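Local coordinates for protein soluble lytic transglycosylase B3 (Pseudomonas aeruginosa, PDB 5ANZ) that probably cleaves the glycan strands of bacterial peptidoglycan as a lytic transglycosylase during cell-wall turnover, and carries a bound calcium ion, at residues A[202-207]-A[227-231]; A[156-161]-A[176-181]; A[368-372]-A[390-394]. One frame throughout, in Å; residues are numbered along the deposited sequence.

Interaction 1: A[202-207]-A[227-231]; sequences MGQTQF and IWGSP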
ATOM      1  N   MET A 202       2.647 -12.842   2.621  1.00 18.69           N
ATOM      2  CA  MET A 202       2.169 -14.227   2.570  1.00 19.79           C
ATOM      3  C   MET A 202       0.703 -14.351   2.194  1.00 17.97           C
ATOM      4  O   MET A 202      -0.146 -13.585   2.655  1.00 21.06           O
ATOM      5  CB  MET A 202       2.382 -14.915   3.921  1.00 20.35           C
ATOM      6  CG  MET A 202       3.771 -14.769   4.456  1.00 20.15           C
ATOM      7  SD  MET A 202       3.959 -15.726   5.981  1.00 22.61           S
ATOM      8  CE  MET A 202       2.668 -15.044   7.001  1.00 19.40           C
ATOM      9  N   GLY A 203       0.400 -15.346   1.379  1.00 17.21           N
ATOM     10  CA  GLY A 203      -0.969 -15.813   1.270  1.00 20.53           C
ATOM     11  C   GLY A 203      -1.950 -14.813   0.676  1.00 17.30           C
ATOM     12  O   GLY A 203      -1.571 -13.951  -0.099  1.00 19.12           O
ATOM     13  N   GLN A 204      -3.216 -14.964   1.042  1.00 16.60           N
ATOM     14  CA  GLN A 204      -4.269 -14.190   0.405  1.00 16.94           C
ATOM     15  C   GLN A 204      -4.254 -12.760   0.886  1.00 19.35           C
ATOM     16  O   GLN A 204      -4.650 -11.852   0.148  1.00 20.11           O
ATOM     17  CB  GLN A 204      -5.633 -14.804   0.668  1.00 19.83           C
ATOM     18  CG  GLN A 204      -5.710 -16.256   0.214  1.00 20.15           C
ATOM     19  CD  GLN A 204      -7.108 -16.700  -0.102  1.00 30.96           C
ATOM     20  OE1 GLN A 204      -7.957 -15.892  -0.468  1.00 29.09           O
ATOM     21  NE2 GLN A 204      -7.361 -18.008   0.023  1.00 28.50           N
ATOM     22  N   THR A 205      -3.792 -12.561   2.117  1.00 17.56           N
ATOM     23  CA  THR A 205      -3.777 -11.226   2.706  1.00 19.60           C
ATOM     24  C   THR A 205      -2.480 -10.458   2.398  1.00 20.56           C
ATOM     25  O   THR A 205      -2.408  -9.241   2.592  1.00 19.67           O
ATOM     26  CB  THR A 205      -3.934 -11.315   4.231  1.00 21.17           C
ATOM     27  OG1 THR A 205      -2.874 -12.124   4.746  1.00 21.80           O
ATOM     28  CG2 THR A 205      -5.270 -11.958   4.592  1.00 25.67           C
ATOM     29  N   GLN A 206      -1.448 -11.184   1.972  1.00 17.35           N
ATOM     30  CA  GLN A 206      -0.095 -10.640   1.793  1.00 16.48           C
ATOM     31  C   GLN A 206       0.431  -9.979   3.062  1.00 19.58           C
ATOM     32  O   GLN A 206       1.155  -8.976   3.009  1.00 22.36           O
ATOM     33  CB  GLN A 206      -0.061  -9.671   0.610  1.00 18.91           C
ATOM     34  CG  GLN A 206      -0.350 -10.391  -0.724  1.00 19.25           C
ATOM     35  CD  GLN A 206       0.825 -11.235  -1.201  1.00 19.55           C
ATOM     36  OE1 GLN A 206       1.863 -10.700  -1.624  1.00 23.62           O
ATOM     37  NE2 GLN A 206       0.675 -12.554  -1.129  1.00 18.86           N
ATOM     38  N   PHE A 207       0.093 -10.580   4.206  1.00 16.90           N
ATOM     39  CA  PHE A 207       0.720 -10.222   5.483  1.00 18.86           C
ATOM     40  C   PHE A 207       2.178 -10.678   5.534  1.00 19.53           C
ATOM     41  O   PHE A 207       2.448 -11.834   5.210  1.00 21.16           O
ATOM     42  CB  PHE A 207       0.021 -10.911   6.650  1.00 17.98           C
ATOM     43  CG  PHE A 207      -1.321 -10.338   7.052  1.00 19.08           C
ATOM     44  CD1 PHE A 207      -1.840  -9.189   6.473  1.00 19.06           C
ATOM     45  CD2 PHE A 207      -2.032 -10.961   8.082  1.00 21.43           C
ATOM     46  CE1 PHE A 207      -3.070  -8.678   6.910  1.00 25.62           C
ATOM     47  CE2 PHE A 207      -3.248 -10.454   8.533  1.00 25.22           C
ATOM     48  CZ  PHE A 207      -3.765  -9.317   7.952  1.00 21.57           C
ATOM     49  N   ILE A 227      -4.262 -18.124   6.323  1.00 18.48           N
ATOM     50  CA  ILE A 227      -4.513 -17.052   5.368  1.00 17.19           C
ATOM     51  C   ILE A 227      -4.134 -17.491   3.958  1.00 17.52           C
ATOM     52  O   ILE A 227      -4.174 -16.685   3.040  1.00 20.11           O
ATOM     53  CB  ILE A 227      -3.733 -15.767   5.714  1.00 18.78           C
ATOM     54  CG1 ILE A 227      -2.233 -16.052   5.743  1.00 17.97           C
ATOM     55  CG2 ILE A 227      -4.190 -15.206   7.078  1.00 21.69           C
ATOM     56  CD1 ILE A 227      -1.367 -14.779   5.887  1.00 22.75           C
ATOM     57  N   TRP A 228      -3.770 -18.763   3.800  1.00 19.00           N
ATOM     58  CA  TRP A 228      -3.474 -19.333   2.485  1.00 21.40           C
ATOM     59  C   TRP A 228      -4.685 -20.021   1.861  1.00 20.65           C
ATOM     60  O   TRP A 228      -5.014 -19.782   0.687  1.00 21.67           O
ATOM     61  CB  TRP A 228      -2.301 -20.332   2.601  1.00 18.68           C
ATOM     62  CG  TRP A 228      -1.035 -19.649   3.022  1.00 17.51           C
ATOM     63  CD1 TRP A 228      -0.056 -19.164   2.202  1.00 17.16           C
ATOM     64  CD2 TRP A 228      -0.605 -19.361   4.366  1.00 17.77           C
ATOM     65  NE1 TRP A 228       0.935 -18.586   2.938  1.00 19.29           N
ATOM     66  CE2 TRP A 228       0.628 -18.692   4.271  1.00 18.16           C
ATOM     67  CE3 TRP A 228      -1.155 -19.596   5.631  1.00 17.90           C
ATOM     68  CZ2 TRP A 228       1.332 -18.249   5.393  1.00 18.33           C
ATOM     69  CZ3 TRP A 228      -0.456 -19.145   6.758  1.00 18.55           C
ATOM     70  CH2 TRP A 228       0.769 -18.479   6.627  1.00 19.36           C
ATOM     71  N   GLY A 229      -5.336 -20.885   2.630  1.00 20.52           N
ATOM     72  CA  GLY A 229      -6.374 -21.737   2.080  1.00 23.14           C
ATOM     73  C   GLY A 229      -7.777 -21.504   2.599  1.00 30.15           C
ATOM     74  O   GLY A 229      -8.729 -22.140   2.135  1.00 32.77           O
ATOM     75  N   SER A 230      -7.926 -20.606   3.568  1.00 23.33           N
ATOM     76  CA  SER A 230      -9.240 -20.371   4.158  1.00 25.15           C
ATOM     77  C   SER A 230      -9.758 -18.967   3.895  1.00 28.46           C
ATOM     78  O   SER A 230      -9.244 -18.019   4.476  1.00 23.60           O
ATOM     79  CB  SER A 230      -9.191 -20.578   5.670  1.00 27.10           C
ATOM     80  OG  SER A 230     -10.376 -20.075   6.264  1.00 31.59           O
ATOM     81  N   PRO A 231     -10.785 -18.824   3.048  1.00 25.28           N
ATOM     82  CA  PRO A 231     -11.283 -17.461   2.821  1.00 22.06           C
ATOM     83  C   PRO A 231     -11.757 -16.808   4.137  1.00 22.31           C
ATOM     84  O   PRO A 231     -11.521 -15.614   4.355  1.00 23.79           O
ATOM     85  CB  PRO A 231     -12.452 -17.668   1.852  1.00 30.65           C
ATOM     86  CG  PRO A 231     -12.147 -18.989   1.171  1.00 33.54           C
ATOM     87  CD  PRO A 231     -11.474 -19.828   2.212  1.00 27.82           C
TER
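Gly203 lies so close to the other segment that a side chain would not fit. An ideal CB on it would clash with Ile227 O and crowd the indole of Trp228, whose CD1 is already 3.6 Å from Gly203 CA; its positive phi of 66° is also one that glycine adopts most readily. This close approach, 4.5 Å between the CA atoms of Gly203 and Trp228, lets Gln204 N donate a nearly straight hydrogen bond to Ile227 O at 2.8 Å. The Gln204 side chain adds a second, NE2 to Trp228 O at 3.0 Å, while its OE1 accepts from Trp141; a long amide can thus serve two partners at once in a buried place. Ile227 CD1 packs 4.2 Å from Met202 CE and 4.2 Å from Phe207 CB, with the Thr205 OG1 hydroxyl close by at 3.3 Å. The flexible thioether of Met202 reaches Trp228 in a Met-aromatic contact, SD 3.7 Å from CZ2 at the ring edge, and the indole NE1 is bonded to Ile195 O. Phe207 packs on Tyr326, which binds N-acetylglucosamine in another structure of this protein, and Ser230, at the N-cap of helix 231-244, caps Asp233 N with its OG; one end of the contact thus borders a sugar-binding residue of the transglycosylase domain and the other a calcium ligand. The two loops flank helix 209-215 in sequence, Met202 and Ile227 both touching its His212, while Thr205, Phe207 and Ile227 pack on helix 231-244 and Gly203 pairs through its backbone with strand 195-196.

Interaction 2: A[156-161]-A[176-181]; sequences VIRSLA and QLLAAL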
ATOM      1  N   VAL A 156       7.996 -18.956   1.320  1.00 19.04           N
ATOM      2  CA  VAL A 156       8.323 -17.831   2.202  1.00 18.49           C
ATOM      3  C   VAL A 156       9.640 -18.062   2.924  1.00 19.08           C
ATOM      4  O   VAL A 156      10.430 -17.120   3.090  1.00 19.97           O
ATOM      5  CB  VAL A 156       7.193 -17.607   3.222  1.00 18.20           C
ATOM      6  CG1 VAL A 156       7.620 -16.642   4.332  1.00 21.64           C
ATOM      7  CG2 VAL A 156       5.955 -17.080   2.482  1.00 18.99           C
ATOM      8  N   ILE A 157       9.896 -19.310   3.334  1.00 19.78           N
ATOM      9  CA  ILE A 157      11.158 -19.584   4.043  1.00 21.11           C
ATOM     10  C   ILE A 157      12.344 -19.377   3.106  1.00 23.40           C
ATOM     11  O   ILE A 157      13.351 -18.764   3.471  1.00 25.26           O
ATOM     12  CB  ILE A 157      11.199 -20.998   4.628  1.00 21.41           C
ATOM     13  CG1 ILE A 157      10.034 -21.197   5.600  1.00 24.26           C
ATOM     14  CG2 ILE A 157      12.563 -21.254   5.293  1.00 25.08           C
ATOM     15  CD1 ILE A 157      10.031 -20.270   6.811  1.00 24.41           C
ATOM     16  N   ARG A 158      12.217 -19.858   1.878  1.00 20.75           N
ATOM     17  CA  ARG A 158      13.295 -19.697   0.912  1.00 23.66           C
ATOM     18  C   ARG A 158      13.542 -18.223   0.605  1.00 24.69           C
ATOM     19  O   ARG A 158      14.684 -17.763   0.570  1.00 23.72           O
ATOM     20  CB  ARG A 158      12.987 -20.439  -0.384  1.00 23.24           C
ATOM     21  CG  ARG A 158      14.178 -20.420  -1.331  1.00 25.37           C
ATOM     22  CD  ARG A 158      13.885 -21.152  -2.637  1.00 28.65           C
ATOM     23  NE  ARG A 158      15.077 -21.192  -3.481  1.00 27.00           N
ATOM     24  CZ  ARG A 158      15.112 -21.716  -4.700  1.00 29.26           C
ATOM     25  NH1 ARG A 158      14.012 -22.253  -5.225  1.00 24.31           N
ATOM     26  NH2 ARG A 158      16.243 -21.697  -5.401  1.00 26.27           N
ATOM     27  N   SER A 159      12.469 -17.476   0.394  1.00 20.16           N
ATOM     28  CA  SER A 159      12.618 -16.074   0.021  1.00 22.30           C
ATOM     29  C   SER A 159      13.244 -15.260   1.152  1.00 21.20           C
ATOM     30  O   SER A 159      14.189 -14.494   0.921  1.00 22.84           O
ATOM     31  CB  SER A 159      11.268 -15.476  -0.374  1.00 24.36           C
ATOM     32  OG  SER A 159      10.745 -16.165  -1.500  1.00 21.04           O
ATOM     33  N   LEU A 160      12.746 -15.435   2.374  1.00 22.97           N
ATOM     34  CA  LEU A 160      13.294 -14.673   3.497  1.00 24.53           C
ATOM     35  C   LEU A 160      14.713 -15.109   3.875  1.00 27.93           C
ATOM     36  O   LEU A 160      15.524 -14.273   4.289  1.00 26.56           O
ATOM     37  CB  LEU A 160      12.377 -14.762   4.714  1.00 22.92           C
ATOM     38  CG  LEU A 160      11.038 -14.023   4.536  1.00 26.79           C
ATOM     39  CD1 LEU A 160      10.111 -14.298   5.715  1.00 22.07           C
ATOM     40  CD2 LEU A 160      11.259 -12.527   4.350  1.00 24.06           C
ATOM     41  N   ALA A 161      15.028 -16.399   3.737  1.00 26.29           N
ATOM     42  CA  ALA A 161      16.397 -16.858   3.970  1.00 25.62           C
ATOM     43  C   ALA A 161      17.350 -16.260   2.950  1.00 30.55           C
ATOM     44  O   ALA A 161      18.483 -15.884   3.281  1.00 29.51           O
ATOM     45  CB  ALA A 161      16.461 -18.395   3.925  1.00 22.72           C
ATOM     46  N   GLN A 176      11.593 -11.386  10.091  1.00 26.42           N
ATOM     47  CA  GLN A 176      10.434 -12.016   9.493  1.00 24.54           C
ATOM     48  C   GLN A 176      10.629 -13.518   9.398  1.00 22.09           C
ATOM     49  O   GLN A 176       9.669 -14.281   9.518  1.00 24.65           O
ATOM     50  CB  GLN A 176      10.162 -11.425   8.113  1.00 23.92           C
ATOM     51  CG  GLN A 176       9.844  -9.953   8.176  1.00 25.06           C
ATOM     52  CD  GLN A 176       8.649  -9.653   9.063  1.00 28.03           C
ATOM     53  OE1 GLN A 176       7.684 -10.411   9.099  1.00 23.64           O
ATOM     54  NE2 GLN A 176       8.706  -8.525   9.780  1.00 30.33           N
ATOM     55  N   LEU A 177      11.873 -13.947   9.185  1.00 24.60           N
ATOM     56  CA  LEU A 177      12.157 -15.369   9.021  1.00 24.88           C
ATOM     57  C   LEU A 177      11.923 -16.111  10.339  1.00 25.65           C
ATOM     58  O   LEU A 177      11.336 -17.186  10.361  1.00 25.43           O
ATOM     59  CB  LEU A 177      13.595 -15.582   8.533  1.00 25.78           C
ATOM     60  CG  LEU A 177      14.039 -17.030   8.309  1.00 29.49           C
ATOM     61  CD1 LEU A 177      13.095 -17.769   7.361  1.00 28.65           C
ATOM     62  CD2 LEU A 177      15.447 -17.039   7.764  1.00 33.87           C
ATOM     63  N   LEU A 178      12.364 -15.522  11.447  1.00 28.13           N
ATOM     64  CA  LEU A 178      12.078 -16.120  12.745  1.00 27.94           C
ATOM     65  C   LEU A 178      10.566 -16.180  12.987  1.00 31.62           C
ATOM     66  O   LEU A 178      10.042 -17.173  13.500  1.00 29.04           O
ATOM     67  CB  LEU A 178      12.772 -15.341  13.861  1.00 34.11           C
ATOM     68  CG  LEU A 178      12.889 -16.096  15.179  1.00 46.18           C
ATOM     69  CD1 LEU A 178      13.790 -17.313  15.008  1.00 38.65           C
ATOM     70  CD2 LEU A 178      13.407 -15.182  16.273  1.00 50.63           C
ATOM     71  N   ALA A 179       9.864 -15.129  12.579  1.00 25.43           N
ATOM     72  CA  ALA A 179       8.428 -15.060  12.786  1.00 24.55           C
ATOM     73  C   ALA A 179       7.722 -16.126  11.951  1.00 24.75           C
ATOM     74  O   ALA A 179       6.774 -16.759  12.416  1.00 25.35           O
ATOM     75  CB  ALA A 179       7.908 -13.667  12.445  1.00 23.13           C
ATOM     76  N   ALA A 180       8.184 -16.319  10.721  1.00 23.53           N
ATOM     77  CA  ALA A 180       7.637 -17.367   9.855  1.00 23.49           C
ATOM     78  C   ALA A 180       7.827 -18.763  10.447  1.00 23.93           C
ATOM     79  O   ALA A 180       6.922 -19.592  10.380  1.00 21.53           O
ATOM     80  CB  ALA A 180       8.270 -17.305   8.466  1.00 21.08           C
ATOM     81  N   LEU A 181       8.998 -19.030  11.017  1.00 22.89           N
ATOM     82  CA  LEU A 181       9.245 -20.344  11.604  1.00 22.58           C
ATOM     83  C   LEU A 181       8.292 -20.607  12.768  1.00 24.87           C
ATOM     84  O   LEU A 181       7.891 -21.748  12.991  1.00 27.95           O
ATOM     85  CB  LEU A 181      10.707 -20.478  12.065  1.00 25.31           C
ATOM     86  CG  LEU A 181      11.740 -20.570  10.928  1.00 27.50           C
ATOM     87  CD1 LEU A 181      13.159 -20.350  11.454  1.00 30.54           C
ATOM     88  CD2 LEU A 181      11.645 -21.935  10.255  1.00 29.97           C
TER
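Apolar packing makes this contact. Ile157 CD1 meets three residues, 3.8 Å from Ala180 CB, 4.0 Å from Leu177 CD1 and 4.2 Å from Leu181 CD2; the m,m rotamer brings its end nearer to the partner helix, although its CA-to-CB bond points sideways. Leu160 CD1 lies 3.7 Å from Gln176 CB, and Leu177 CD2 lies 3.9 Å from Ala161 CA. Small Ala161 and Ala180 let the larger side chains come near the backbones. The segments belong to helices 156-166 and 170-186, consecutive in the chain and joined by a short connection: an antiparallel helical hairpin of the lysozyme-like transglycosylase domain, with local axes 9.5 Å apart and a crossing angle of -160°. Trp51 and Phe55 of helix 48-61 and Phe69 and Phe73 of helix 66-73 cover its apolar side. The one polar side chain that touches the partner turns its amide elsewhere: Gln176 OE1 bonds to Thr210 N, beside Ile208 and Thr211, which bind N-acetylglucosamine in another structure, the sugar being absent here.

Interaction 3: A[368-372]-A[390-394]; sequences LQRQL and TRKAI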
ATOM      1  N   LEU A 368      16.280  16.047 -10.518  1.00 31.85           N
ATOM      2  CA  LEU A 368      15.403  17.106 -10.023  1.00 31.26           C
ATOM      3  C   LEU A 368      15.860  17.596  -8.664  1.00 40.81           C
ATOM      4  O   LEU A 368      15.903  18.808  -8.408  1.00 36.75           O
ATOM      5  CB  LEU A 368      13.956  16.618  -9.932  1.00 30.28           C
ATOM      6  CG  LEU A 368      13.017  17.589  -9.200  1.00 34.88           C
ATOM      7  CD1 LEU A 368      12.910  18.884  -9.974  1.00 36.93           C
ATOM      8  CD2 LEU A 368      11.648  16.964  -8.984  1.00 38.86           C
ATOM      9  N   GLN A 369      16.184  16.655  -7.784  1.00 31.24           N
ATOM     10  CA  GLN A 369      16.609  17.011  -6.434  1.00 38.32           C
ATOM     11  C   GLN A 369      17.920  17.782  -6.465  1.00 35.02           C
ATOM     12  O   GLN A 369      18.102  18.742  -5.704  1.00 32.98           O
ATOM     13  CB  GLN A 369      16.738  15.762  -5.563  1.00 31.62           C
ATOM     14  CG  GLN A 369      15.386  15.214  -5.090  1.00 33.43           C
ATOM     15  CD  GLN A 369      15.488  13.842  -4.454  1.00 37.82           C
ATOM     16  OE1 GLN A 369      16.343  13.039  -4.821  1.00 39.49           O
ATOM     17  NE2 GLN A 369      14.610  13.567  -3.493  1.00 40.00           N
ATOM     18  N   ARG A 370      18.831  17.375  -7.352  1.00 33.79           N
ATOM     19  CA  ARG A 370      20.119  18.059  -7.467  1.00 34.10           C
ATOM     20  C   ARG A 370      19.948  19.467  -8.051  1.00 34.56           C
ATOM     21  O   ARG A 370      20.636  20.414  -7.639  1.00 35.47           O
ATOM     22  CB  ARG A 370      21.093  17.230  -8.312  1.00 34.75           C
ATOM     23  CG  ARG A 370      21.561  15.952  -7.634  1.00 34.92           C
ATOM     24  CD  ARG A 370      22.568  15.207  -8.502  1.00 36.51           C
ATOM     25  NE  ARG A 370      23.091  14.010  -7.851  1.00 36.46           N
ATOM     26  CZ  ARG A 370      23.510  12.931  -8.502  1.00 43.20           C
ATOM     27  NH1 ARG A 370      23.468  12.897  -9.829  1.00 37.64           N
ATOM     28  NH2 ARG A 370      23.975  11.885  -7.834  1.00 48.62           N
ATOM     29  N   GLN A 371      19.022  19.613  -8.993  1.00 35.87           N
ATOM     30  CA  GLN A 371      18.779  20.912  -9.623  1.00 34.94           C
ATOM     31  C   GLN A 371      18.101  21.873  -8.654  1.00 38.02           C
ATOM     32  O   GLN A 371      18.397  23.073  -8.648  1.00 41.72           O
ATOM     33  CB  GLN A 371      17.929  20.753 -10.888  1.00 38.82           C
ATOM     34  CG  GLN A 371      18.715  20.297 -12.109  1.00 45.52           C
ATOM     35  CD  GLN A 371      19.526  21.421 -12.710  1.00 60.29           C
ATOM     36  OE1 GLN A 371      19.079  22.097 -13.637  1.00 71.08           O
ATOM     37  NE2 GLN A 371      20.721  21.641 -12.173  1.00 55.50           N
ATOM     38  N   LEU A 372      17.197  21.343  -7.835  1.00 33.84           N
ATOM     39  CA  LEU A 372      16.526  22.157  -6.822  1.00 34.01           C
ATOM     40  C   LEU A 372      17.550  22.698  -5.831  1.00 35.11           C
ATOM     41  O   LEU A 372      17.559  23.898  -5.518  1.00 37.91           O
ATOM     42  CB  LEU A 372      15.454  21.340  -6.089  1.00 33.92           C
ATOM     43  CG  LEU A 372      14.189  20.994  -6.874  1.00 32.74           C
ATOM     44  CD1 LEU A 372      13.438  19.858  -6.204  1.00 33.66           C
ATOM     45  CD2 LEU A 372      13.298  22.231  -7.018  1.00 34.08           C
ATOM     46  N   THR A 390      11.164  17.079  -0.383  1.00 38.13           N
ATOM     47  CA  THR A 390      11.306  17.411  -1.789  1.00 39.19           C
ATOM     48  C   THR A 390      10.095  18.197  -2.286  1.00 34.10           C
ATOM     49  O   THR A 390      10.236  19.122  -3.076  1.00 31.59           O
ATOM     50  CB  THR A 390      11.502  16.151  -2.644  1.00 34.71           C
ATOM     51  OG1 THR A 390      12.690  15.473  -2.212  1.00 38.19           O
ATOM     52  CG2 THR A 390      11.651  16.527  -4.098  1.00 32.84           C
ATOM     53  N   ARG A 391       8.905  17.848  -1.809  1.00 32.82           N
ATOM     54  CA  ARG A 391       7.709  18.559  -2.232  1.00 30.16           C
ATOM     55  C   ARG A 391       7.780  20.014  -1.778  1.00 30.21           C
ATOM     56  O   ARG A 391       7.352  20.926  -2.486  1.00 37.73           O
ATOM     57  CB  ARG A 391       6.444  17.872  -1.692  1.00 30.97           C
ATOM     58  CG  ARG A 391       6.138  16.556  -2.400  1.00 32.07           C
ATOM     59  CD  ARG A 391       4.739  16.048  -2.090  1.00 36.00           C
ATOM     60  NE  ARG A 391       4.576  15.749  -0.671  1.00 40.65           N
ATOM     61  CZ  ARG A 391       4.844  14.570  -0.120  1.00 44.60           C
ATOM     62  NH1 ARG A 391       5.288  13.566  -0.869  1.00 43.79           N
ATOM     63  NH2 ARG A 391       4.665  14.394   1.183  1.00 38.98           N
ATOM     64  N   LYS A 392       8.347  20.223  -0.598  1.00 33.97           N
ATOM     65  CA  LYS A 392       8.541  21.565  -0.071  1.00 36.51           C
ATOM     66  C   LYS A 392       9.421  22.380  -1.017  1.00 35.11           C
ATOM     67  O   LYS A 392       9.117  23.530  -1.358  1.00 34.00           O
ATOM     68  CB  LYS A 392       9.167  21.488   1.323  1.00 38.71           C
ATOM     69  CG  LYS A 392       8.986  22.724   2.170  1.00 49.52           C
ATOM     70  CD  LYS A 392       9.502  22.484   3.582  1.00 53.41           C
ATOM     71  CE  LYS A 392       9.274  23.700   4.462  1.00 64.11           C
ATOM     72  NZ  LYS A 392       7.823  24.024   4.591  1.00 69.46           N
ATOM     73  N   ALA A 393      10.517  21.763  -1.447  1.00 31.12           N
ATOM     74  CA  ALA A 393      11.463  22.401  -2.346  1.00 33.18           C
ATOM     75  C   ALA A 393      10.823  22.645  -3.696  1.00 31.41           C
ATOM     76  O   ALA A 393      11.028  23.683  -4.318  1.00 30.46           O
ATOM     77  CB  ALA A 393      12.697  21.540  -2.500  1.00 31.53           C
ATOM     78  N   ILE A 394      10.057  21.665  -4.159  1.00 30.05           N
ATOM     79  CA  ILE A 394       9.365  21.805  -5.424  1.00 32.77           C
ATOM     80  C   ILE A 394       8.409  22.995  -5.373  1.00 29.04           C
ATOM     81  O   ILE A 394       8.401  23.817  -6.287  1.00 29.29           O
ATOM     82  CB  ILE A 394       8.610  20.514  -5.788  1.00 28.65           C
ATOM     83  CG1 ILE A 394       9.614  19.410  -6.096  1.00 28.91           C
ATOM     84  CG2 ILE A 394       7.692  20.739  -6.981  1.00 29.88           C
ATOM     85  CD1 ILE A 394       8.981  18.046  -6.214  1.00 30.56           C
TER
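Thr390 opens the contact with both kinds of chemistry: its OG1 accepts a hydrogen bond of 3.0 Å from Gln369 NE2, while its CG2 lies 4.3 Å from Leu372 CD1. A beta-branched hydroxyl residue suits this border between polar and apolar parts. One turn on, Ala393 faces Leu372, with 4.1 Å from its CB to Leu372 CD1 and 3.8 Å from its O to Leu372 CD2; the small methyl lets the leucine sit against the helix backbone. Ile394 completes the apolar patch, CG1 3.9 Å from Leu372 CD1 and CD1 4.0 Å from Leu368 CD2. Helices 362-374 and 388-401 cross here at 54°, their local axes 10.5 Å apart, in the putative peptidoglycan-binding domain; Leu368 packs on Leu414 and Leu417, and Ile394 on Leu413, of helix 411-417. The aliphatic side chains form an apolar core without directional bonds, whereas the Gln369 amide, with OE1 on Gly384 N and NE2 on Asp383 OD1 as well as Thr390 OG1, links the helix pair to the connecting loop.

In the fold
All three contacts are buried; none is a surface patch. Interactions 1 and 2 share the transglycosylase domain and touch, Met202 CG packing 3.7 Å from Val156 CG2, so the loop 202-207 rests against the start of helix 156-166, and both contacts pack on helix 209-215. Interaction 3 belongs to the putative peptidoglycan-binding domain, its centre about 40 Å from that of interaction 1 and about 38 Å from that of interaction 2. Chemistry follows structure: the loops of interaction 1 are joined by backbone and amide hydrogen bonds near the sugar and calcium sites, the helix pair of interaction 2 relies on aliphatic packing, and interaction 3 combines an aliphatic core with one side-chain hydrogen bond.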